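Long-range contacts in BrkA translocator (Bordetella pertussis, PDB 3QQ2), which forms the outer-membrane beta-barrel through which the BrkA passenger, an inhibitor of the classical complement pathway, is translocated to the bacterial surface: residues D19-P23 / G62-A66; G103-V109 / W140-R146. The protein carries 1 engineered substitution. All coordinates share one frame. Residues are numbered along the deposited sequence.

Contact 1 (D19-P23 / G62-A66); sequences DAGGP and GRWYA
Strands of a barrel that are not neighbours in the sheet can still meet through long side chains, and residues 19-23 and 62-66 illustrate this. Strand 42-57 runs between them, so no ladder joins their backbones; the closest alpha carbons, those of Gly21 and Tyr65, are 6.8 Å apart. Segment 62-66 is regular strand. In the other segment, Ala20 (phi/psi -112/21) bends the chain out of the extended form, and Gly21 follows at 109/173, a positive phi at which a CB would collide with the preceding carbonyl. Gly22 is almost fully extended (172/178), and Pro23 continues the strand.

With chi1 t (-158°) and chi2 near -75°, the side chain of Asp19 folds back so that Gly21 N donates to Asp19 OD1 at 2.7 Å, forming an Asx turn. The same carboxylate makes a salt bridge to Arg281 and a hydrogen bond to Ser283. Tyr65 provides the main link across the segments: its CB points sideways, but chi1 m (-74°) with chi2 92° carries the ring to the turn. Tyr65 OH gives a weak hydrogen bond to Asp19 O (2.7 Å) and lies 3.2 Å from Asp19 CB, while the ring edge, at Tyr65 CE2, is 3.7 Å from Gly21 N. Arg63, directed toward the turn with chi1 t (158°) and chi3 m (-68°), brings NH1 to 2.8 Å from Asp19 O, at an angle too poor for a hydrogen bond. Long side chains thus span strand 42-57 to reach an Asx turn at the start of strand 21-34, where the autotransporter beta-barrel closes against its C-terminal strand 271-282.

Contact 2 (G103-V109 / W140-R146); sequences GYYLDTV and WSLEGGR
Residues 104-109 and 140-146 are extended strands that run antiparallel at 173° with axes 4.5 Å apart at closest approach. Gly103, at phi/psi 115/0, leads into the first strand. Tyr105-Gly145, Asp107-Glu143 and Val109-Ser141 are hydrogen-bonded pairs, alternating with the non-hydrogen-bonded pairs Tyr104-Arg146, Leu106-Gly144 and Thr108-Leu142. Each hydrogen-bonded pair makes two bonds: Tyr105 N to Gly145 O is 2.9 Å and Gly145 N to Tyr105 O 3.1 Å; Asp107 N to Glu143 O is 2.7 Å and Glu143 N to Asp107 O 2.8 Å; Val109 N to Ser141 O and Ser141 N to Val109 O are both 3.0 Å.

This is a beta hairpin of the up-and-down transmembrane barrel; along each extended strand the side chains alternate between the two faces. On the face of Tyr105, Asp107 and Glu143, probably the pore side, Tyr105 (chi1 p, 77°) lays its ring over Gly144 C and across Gly145, where a CB would clash with Tyr105 CE1: a glycine-aromatic pair like the mortise-tenon joints of autotransporter barrels. Beside it the carboxylates crowd, Asp107 OD2 lying 3.0 Å from Glu143 OE1. On the other face, Arg146, with chi1 to chi3 all t, places CD 3.7 Å from the Tyr104 ring centroid in a CH-pi contact. Thr108 CB meets Leu142 CD2 at 3.7 Å, and Thr108 OG1 (chi1 t) donates to Ser141 O at 3.2 Å.

In the fold
Both contacts belong to the same curled antiparallel sheet, both are surface contacts, and their centres lie 14 Å apart without touching. They follow one another along the chain and differ in the distance spanned across the sheet. Contact 2 joins adjacent strands, buries 716 Å² and rests on a repeating backbone ladder; contact 1 skips a strand, buries 161 Å² and depends on side chains reaching the turn that opens strand 21-34. Strand 86-100 connects them: it pairs with strand 62-78 on one side and strand 104-120 on the other. Contact 1 brings an arginine and a tyrosine to a backbone carbonyl near the barrel seam, whereas contact 2 sets two acidic side chains together on what is probably the pore face of the wall.

Contact 1 (D19-P23 / G62-A66)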
ATOM      1  N   ASP A  19      31.272   4.128  41.801  1.00 80.84           N
ATOM      2  CA  ASP A  19      31.194   3.549  40.443  1.00 78.81           C
ATOM      3  C   ASP A  19      32.199   4.300  39.563  1.00 79.57           C
ATOM      4  O   ASP A  19      32.240   5.531  39.576  1.00 80.64           O
ATOM      5  CB  ASP A  19      29.764   3.701  39.929  1.00 76.65           C
ATOM      6  CG  ASP A  19      29.412   2.714  38.832  1.00 75.00           C
ATOM      7  OD1 ASP A  19      29.877   2.924  37.692  1.00 74.76           O
ATOM      8  OD2 ASP A  19      28.646   1.751  39.096  1.00 72.58           O
ATOM      9  N   ALA A  20      33.038   3.561  38.842  1.00 79.29           N
ATOM     10  CA  ALA A  20      33.938   4.137  37.848  1.00 79.29           C
ATOM     11  C   ALA A  20      33.502   3.697  36.447  1.00 77.54           C
ATOM     12  O   ALA A  20      34.298   3.729  35.490  1.00 77.87           O
ATOM     13  CB  ALA A  20      35.350   3.690  38.111  1.00 81.37           C
ATOM     14  N   GLY A  21      32.238   3.286  36.339  1.00 75.30           N
ATOM     15  CA  GLY A  21      31.699   2.726  35.108  1.00 73.47           C
ATOM     16  C   GLY A  21      31.451   1.240  35.271  1.00 72.76           C
ATOM     17  O   GLY A  21      31.812   0.668  36.301  1.00 73.87           O
ATOM     18  N   GLY A  22      30.823   0.622  34.266  1.00 71.11           N
ATOM     19  CA  GLY A  22      30.559  -0.827  34.265  1.00 69.94           C
ATOM     20  C   GLY A  22      29.676  -1.316  33.121  1.00 67.86           C
ATOM     21  O   GLY A  22      29.241  -0.526  32.291  1.00 66.95           O
ATOM     22  N   PRO A  23      29.436  -2.634  33.046  1.00 67.25           N
ATOM     23  CA  PRO A  23      28.499  -3.177  32.087  1.00 65.62           C
ATOM     24  C   PRO A  23      27.120  -3.133  32.689  1.00 64.51           C
ATOM     25  O   PRO A  23      26.997  -3.105  33.914  1.00 64.79           O
ATOM     26  CB  PRO A  23      28.938  -4.629  31.982  1.00 66.53           C
ATOM     27  CG  PRO A  23      29.402  -4.953  33.341  1.00 67.72           C
ATOM     28  CD  PRO A  23      30.108  -3.704  33.806  1.00 68.47           C
ATOM     29  N   GLY A  62      31.468  17.038  40.502  1.00 87.05           N
ATOM     30  CA  GLY A  62      30.584  16.009  39.979  1.00 84.32           C
ATOM     31  C   GLY A  62      31.247  14.663  39.743  1.00 83.32           C
ATOM     32  O   GLY A  62      32.248  14.330  40.368  1.00 84.96           O
ATOM     33  N   ARG A  63      30.660  13.891  38.836  1.00 81.08           N
ATOM     34  CA  ARG A  63      31.120  12.562  38.472  1.00 79.85           C
ATOM     35  C   ARG A  63      30.529  12.256  37.067  1.00 77.96           C
ATOM     36  O   ARG A  63      29.302  12.205  36.886  1.00 77.04           O
ATOM     37  CB  ARG A  63      30.680  11.571  39.560  1.00 79.31           C
ATOM     38  CG  ARG A  63      30.592  10.106  39.155  1.00 78.76           C
ATOM     39  CD  ARG A  63      31.076   9.187  40.280  1.00 80.47           C
ATOM     40  NE  ARG A  63      32.513   9.355  40.488  1.00 83.54           N
ATOM     41  CZ  ARG A  63      33.463   8.805  39.731  1.00 83.92           C
ATOM     42  NH1 ARG A  63      33.150   8.017  38.707  1.00 83.56           N
ATOM     43  NH2 ARG A  63      34.734   9.048  40.001  1.00 85.32           N
ATOM     44  N   TRP A  64      31.405  12.115  36.072  1.00 77.46           N
ATOM     45  CA  TRP A  64      31.005  11.976  34.666  1.00 75.55           C
ATOM     46  C   TRP A  64      31.065  10.535  34.136  1.00 73.18           C
ATOM     47  O   TRP A  64      31.951   9.767  34.471  1.00 73.66           O
ATOM     48  CB  TRP A  64      31.885  12.852  33.774  1.00 77.50           C
ATOM     49  CG  TRP A  64      31.475  14.304  33.639  1.00 79.65           C
ATOM     50  CD1 TRP A  64      32.030  15.376  34.275  1.00 81.53           C
ATOM     51  CD2 TRP A  64      30.458  14.836  32.773  1.00 80.45           C
ATOM     52  NE1 TRP A  64      31.412  16.539  33.883  1.00 83.08           N
ATOM     53  CE2 TRP A  64      30.443  16.239  32.960  1.00 82.38           C
ATOM     54  CE3 TRP A  64      29.535  14.260  31.879  1.00 78.80           C
ATOM     55  CZ2 TRP A  64      29.544  17.079  32.282  1.00 83.06           C
ATOM     56  CZ3 TRP A  64      28.645  15.097  31.198  1.00 79.07           C
ATOM     57  CH2 TRP A  64      28.661  16.492  31.402  1.00 81.41           C
ATOM     58  N   TYR A  65      30.123  10.208  33.269  1.00 70.42           N
ATOM     59  CA  TYR A  65      29.960   8.880  32.739  1.00 68.09           C
ATOM     60  C   TYR A  65      29.726   8.988  31.239  1.00 66.68           C
ATOM     61  O   TYR A  65      28.863   9.755  30.797  1.00 66.20           O
ATOM     62  CB  TYR A  65      28.754   8.214  33.412  1.00 67.20           C
ATOM     63  CG  TYR A  65      29.025   7.808  34.827  1.00 68.52           C
ATOM     64  CD1 TYR A  65      28.733   8.655  35.891  1.00 71.82           C
ATOM     65  CD2 TYR A  65      29.598   6.581  35.102  1.00 70.32           C
ATOM     66  CE1 TYR A  65      29.011   8.276  37.205  1.00 73.87           C
ATOM     67  CE2 TYR A  65      29.892   6.193  36.397  1.00 73.17           C
ATOM     68  CZ  TYR A  65      29.598   7.035  37.442  1.00 74.95           C
ATOM     69  OH  TYR A  65      29.907   6.607  38.711  1.00 77.80           O
ATOM     70  N   ALA A  66      30.501   8.249  30.450  1.00 65.42           N
ATOM     71  CA  ALA A  66      30.310   8.241  28.999  1.00 63.73           C
ATOM     72  C   ALA A  66      30.300   6.799  28.588  1.00 62.07           C
ATOM     73  O   ALA A  66      30.850   5.977  29.307  1.00 62.53           O
ATOM     74  CB  ALA A  66      31.428   8.986  28.309  1.00 64.79           C
TER

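Contact 2 (G103-V109 / W140-R146)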
ATOM      1  N   GLY A 103      23.584  17.006  43.737  1.00 86.22           N
ATOM      2  CA  GLY A 103      22.352  16.247  43.464  1.00 84.70           C
ATOM      3  C   GLY A 103      21.729  16.379  42.080  1.00 83.12           C
ATOM      4  O   GLY A 103      20.696  15.777  41.798  1.00 81.50           O
ATOM      5  N   TYR A 104      22.355  17.169  41.219  1.00 83.72           N
ATOM      6  CA  TYR A 104      21.883  17.328  39.858  1.00 83.20           C
ATOM      7  C   TYR A 104      22.365  16.151  39.033  1.00 81.31           C
ATOM      8  O   TYR A 104      23.515  15.723  39.179  1.00 81.93           O
ATOM      9  CB  TYR A 104      22.434  18.614  39.244  1.00 84.77           C
ATOM     10  CG  TYR A 104      21.718  19.877  39.665  1.00 88.20           C
ATOM     11  CD1 TYR A 104      22.109  20.585  40.818  1.00 91.80           C
ATOM     12  CD2 TYR A 104      20.658  20.381  38.910  1.00 89.03           C
ATOM     13  CE1 TYR A 104      21.451  21.764  41.203  1.00 93.84           C
ATOM     14  CE2 TYR A 104      19.995  21.558  39.286  1.00 91.94           C
ATOM     15  CZ  TYR A 104      20.394  22.240  40.426  1.00 94.24           C
ATOM     16  OH  TYR A 104      19.723  23.387  40.781  1.00 97.09           O
ATOM     17  N   TYR A 105      21.497  15.627  38.172  1.00 79.32           N
ATOM     18  CA  TYR A 105      21.934  14.664  37.173  1.00 77.60           C
ATOM     19  C   TYR A 105      21.478  15.094  35.799  1.00 76.56           C
ATOM     20  O   TYR A 105      20.535  15.852  35.675  1.00 77.42           O
ATOM     21  CB  TYR A 105      21.437  13.253  37.503  1.00 76.58           C
ATOM     22  CG  TYR A 105      19.978  12.959  37.214  1.00 78.21           C
ATOM     23  CD1 TYR A 105      18.956  13.517  38.000  1.00 82.63           C
ATOM     24  CD2 TYR A 105      19.612  12.088  36.183  1.00 78.45           C
ATOM     25  CE1 TYR A 105      17.588  13.235  37.758  1.00 82.62           C
ATOM     26  CE2 TYR A 105      18.263  11.798  35.930  1.00 80.38           C
ATOM     27  CZ  TYR A 105      17.250  12.378  36.726  1.00 82.34           C
ATOM     28  OH  TYR A 105      15.912  12.106  36.489  1.00 82.48           O
ATOM     29  N   LEU A 106      22.166  14.648  34.763  1.00 75.16           N
ATOM     30  CA  LEU A 106      21.585  14.700  33.436  1.00 74.19           C
ATOM     31  C   LEU A 106      22.162  13.667  32.504  1.00 72.84           C
ATOM     32  O   LEU A 106      23.372  13.449  32.493  1.00 73.29           O
ATOM     33  CB  LEU A 106      21.617  16.113  32.823  1.00 75.65           C
ATOM     34  CG  LEU A 106      22.809  17.061  32.660  1.00 76.55           C
ATOM     35  CD1 LEU A 106      23.965  16.488  31.852  1.00 75.18           C
ATOM     36  CD2 LEU A 106      22.259  18.292  31.974  1.00 76.06           C
ATOM     37  N   ASP A 107      21.303  13.024  31.721  1.00 71.41           N
ATOM     38  CA  ASP A 107      21.802  12.147  30.667  1.00 70.62           C
ATOM     39  C   ASP A 107      21.291  12.575  29.321  1.00 70.07           C
ATOM     40  O   ASP A 107      20.139  12.997  29.174  1.00 70.26           O
ATOM     41  CB  ASP A 107      21.417  10.687  30.879  1.00 69.75           C
ATOM     42  CG  ASP A 107      20.761  10.453  32.198  1.00 71.51           C
ATOM     43  OD1 ASP A 107      21.461  10.389  33.230  1.00 75.72           O
ATOM     44  OD2 ASP A 107      19.527  10.331  32.200  1.00 73.96           O
ATOM     45  N   THR A 108      22.169  12.446  28.339  1.00 69.35           N
ATOM     46  CA  THR A 108      21.781  12.537  26.953  1.00 68.74           C
ATOM     47  C   THR A 108      22.150  11.229  26.279  1.00 66.81           C
ATOM     48  O   THR A 108      23.162  10.633  26.621  1.00 66.93           O
ATOM     49  CB  THR A 108      22.473  13.677  26.248  1.00 70.20           C
ATOM     50  OG1 THR A 108      22.014  13.710  24.898  1.00 71.96           O
ATOM     51  CG2 THR A 108      24.011  13.511  26.274  1.00 70.22           C
ATOM     52  N   VAL A 109      21.320  10.765  25.350  1.00 65.17           N
ATOM     53  CA  VAL A 109      21.543   9.465  24.725  1.00 62.88           C
ATOM     54  C   VAL A 109      21.074   9.504  23.289  1.00 62.55           C
ATOM     55  O   VAL A 109      19.988  10.011  22.993  1.00 63.47           O
ATOM     56  CB  VAL A 109      20.876   8.295  25.521  1.00 61.80           C
ATOM     57  CG1 VAL A 109      20.785   8.623  27.016  1.00 61.06           C
ATOM     58  CG2 VAL A 109      19.518   7.965  25.004  1.00 61.45           C
ATOM     59  N   TRP A 140      16.981  10.875  20.051  1.00 63.09           N
ATOM     60  CA  TRP A 140      17.910  11.588  20.895  1.00 65.04           C
ATOM     61  C   TRP A 140      17.124  12.119  22.068  1.00 65.97           C
ATOM     62  O   TRP A 140      16.073  12.722  21.899  1.00 67.29           O
ATOM     63  CB  TRP A 140      18.580  12.714  20.111  1.00 66.56           C
ATOM     64  CG  TRP A 140      19.382  13.733  20.943  1.00 70.60           C
ATOM     65  CD1 TRP A 140      20.719  13.699  21.211  1.00 71.02           C
ATOM     66  CD2 TRP A 140      18.885  14.943  21.567  1.00 74.38           C
ATOM     67  NE1 TRP A 140      21.088  14.796  21.948  1.00 72.30           N
ATOM     68  CE2 TRP A 140      19.987  15.576  22.184  1.00 74.55           C
ATOM     69  CE3 TRP A 140      17.613  15.543  21.674  1.00 75.95           C
ATOM     70  CZ2 TRP A 140      19.862  16.785  22.898  1.00 76.92           C
ATOM     71  CZ3 TRP A 140      17.490  16.750  22.389  1.00 77.79           C
ATOM     72  CH2 TRP A 140      18.614  17.353  22.988  1.00 77.70           C
ATOM     73  N   SER A 141      17.613  11.893  23.273  1.00 66.29           N
ATOM     74  CA  SER A 141      16.899  12.406  24.419  1.00 67.24           C
ATOM     75  C   SER A 141      17.857  13.049  25.366  1.00 67.89           C
ATOM     76  O   SER A 141      19.045  12.734  25.407  1.00 67.63           O
ATOM     77  CB  SER A 141      16.175  11.295  25.138  1.00 66.58           C
ATOM     78  OG  SER A 141      17.133  10.454  25.744  1.00 67.75           O
ATOM     79  N   LEU A 142      17.310  13.962  26.137  1.00 69.30           N
ATOM     80  CA  LEU A 142      18.079  14.713  27.082  1.00 70.58           C
ATOM     81  C   LEU A 142      17.211  14.808  28.308  1.00 71.36           C
ATOM     82  O   LEU A 142      16.026  15.133  28.224  1.00 72.07           O
ATOM     83  CB  LEU A 142      18.424  16.098  26.528  1.00 71.87           C
ATOM     84  CG  LEU A 142      19.330  17.040  27.325  1.00 72.11           C
ATOM     85  CD1 LEU A 142      18.511  17.767  28.357  1.00 71.63           C
ATOM     86  CD2 LEU A 142      20.541  16.330  27.953  1.00 69.34           C
ATOM     87  N   GLU A 143      17.821  14.509  29.445  1.00 71.79           N
ATOM     88  CA  GLU A 143      17.103  14.348  30.675  1.00 72.28           C
ATOM     89  C   GLU A 143      17.930  14.852  31.811  1.00 73.21           C
ATOM     90  O   GLU A 143      19.131  14.645  31.834  1.00 73.06           O
ATOM     91  CB  GLU A 143      16.846  12.889  30.865  1.00 70.81           C
ATOM     92  CG  GLU A 143      16.366  12.543  32.210  1.00 72.92           C
ATOM     93  CD  GLU A 143      16.288  11.058  32.363  1.00 74.52           C
ATOM     94  OE1 GLU A 143      16.740  10.545  33.409  1.00 74.86           O
ATOM     95  OE2 GLU A 143      15.799  10.399  31.415  1.00 75.41           O
ATOM     96  N   GLY A 144      17.272  15.519  32.749  1.00 75.00           N
ATOM     97  CA  GLY A 144      17.922  16.059  33.949  1.00 77.06           C
ATOM     98  C   GLY A 144      17.007  16.082  35.176  1.00 78.16           C
ATOM     99  O   GLY A 144      15.818  15.734  35.088  1.00 78.37           O
ATOM    100  N   GLY A 145      17.552  16.490  36.323  1.00 79.10           N
ATOM    101  CA  GLY A 145      16.777  16.530  37.556  1.00 79.77           C
ATOM    102  C   GLY A 145      17.606  16.642  38.818  1.00 80.52           C
ATOM    103  O   GLY A 145      18.833  16.543  38.786  1.00 79.95           O
ATOM    104  N   ARG A 146      16.914  16.850  39.936  1.00 81.57           N
ATOM    105  CA  ARG A 146      17.575  17.062  41.206  1.00 82.86           C
ATOM    106  C   ARG A 146      17.024  16.182  42.310  1.00 82.46           C
ATOM    107  O   ARG A 146      15.832  15.895  42.348  1.00 82.29           O
ATOM    108  CB  ARG A 146      17.473  18.521  41.612  1.00 84.90           C
ATOM    109  CG  ARG A 146      18.407  18.866  42.734  1.00 87.88           C
ATOM    110  CD  ARG A 146      18.655  20.346  42.800  1.00 92.22           C
ATOM    111  NE  ARG A 146      19.487  20.694  43.945  1.00 95.65           N
ATOM    112  CZ  ARG A 146      19.661  21.934  44.389  1.00 98.83           C
ATOM    113  NH1 ARG A 146      19.065  22.958  43.780  1.00 99.54           N
ATOM    114  NH2 ARG A 146      20.437  22.148  45.442  1.00100.20           N
TER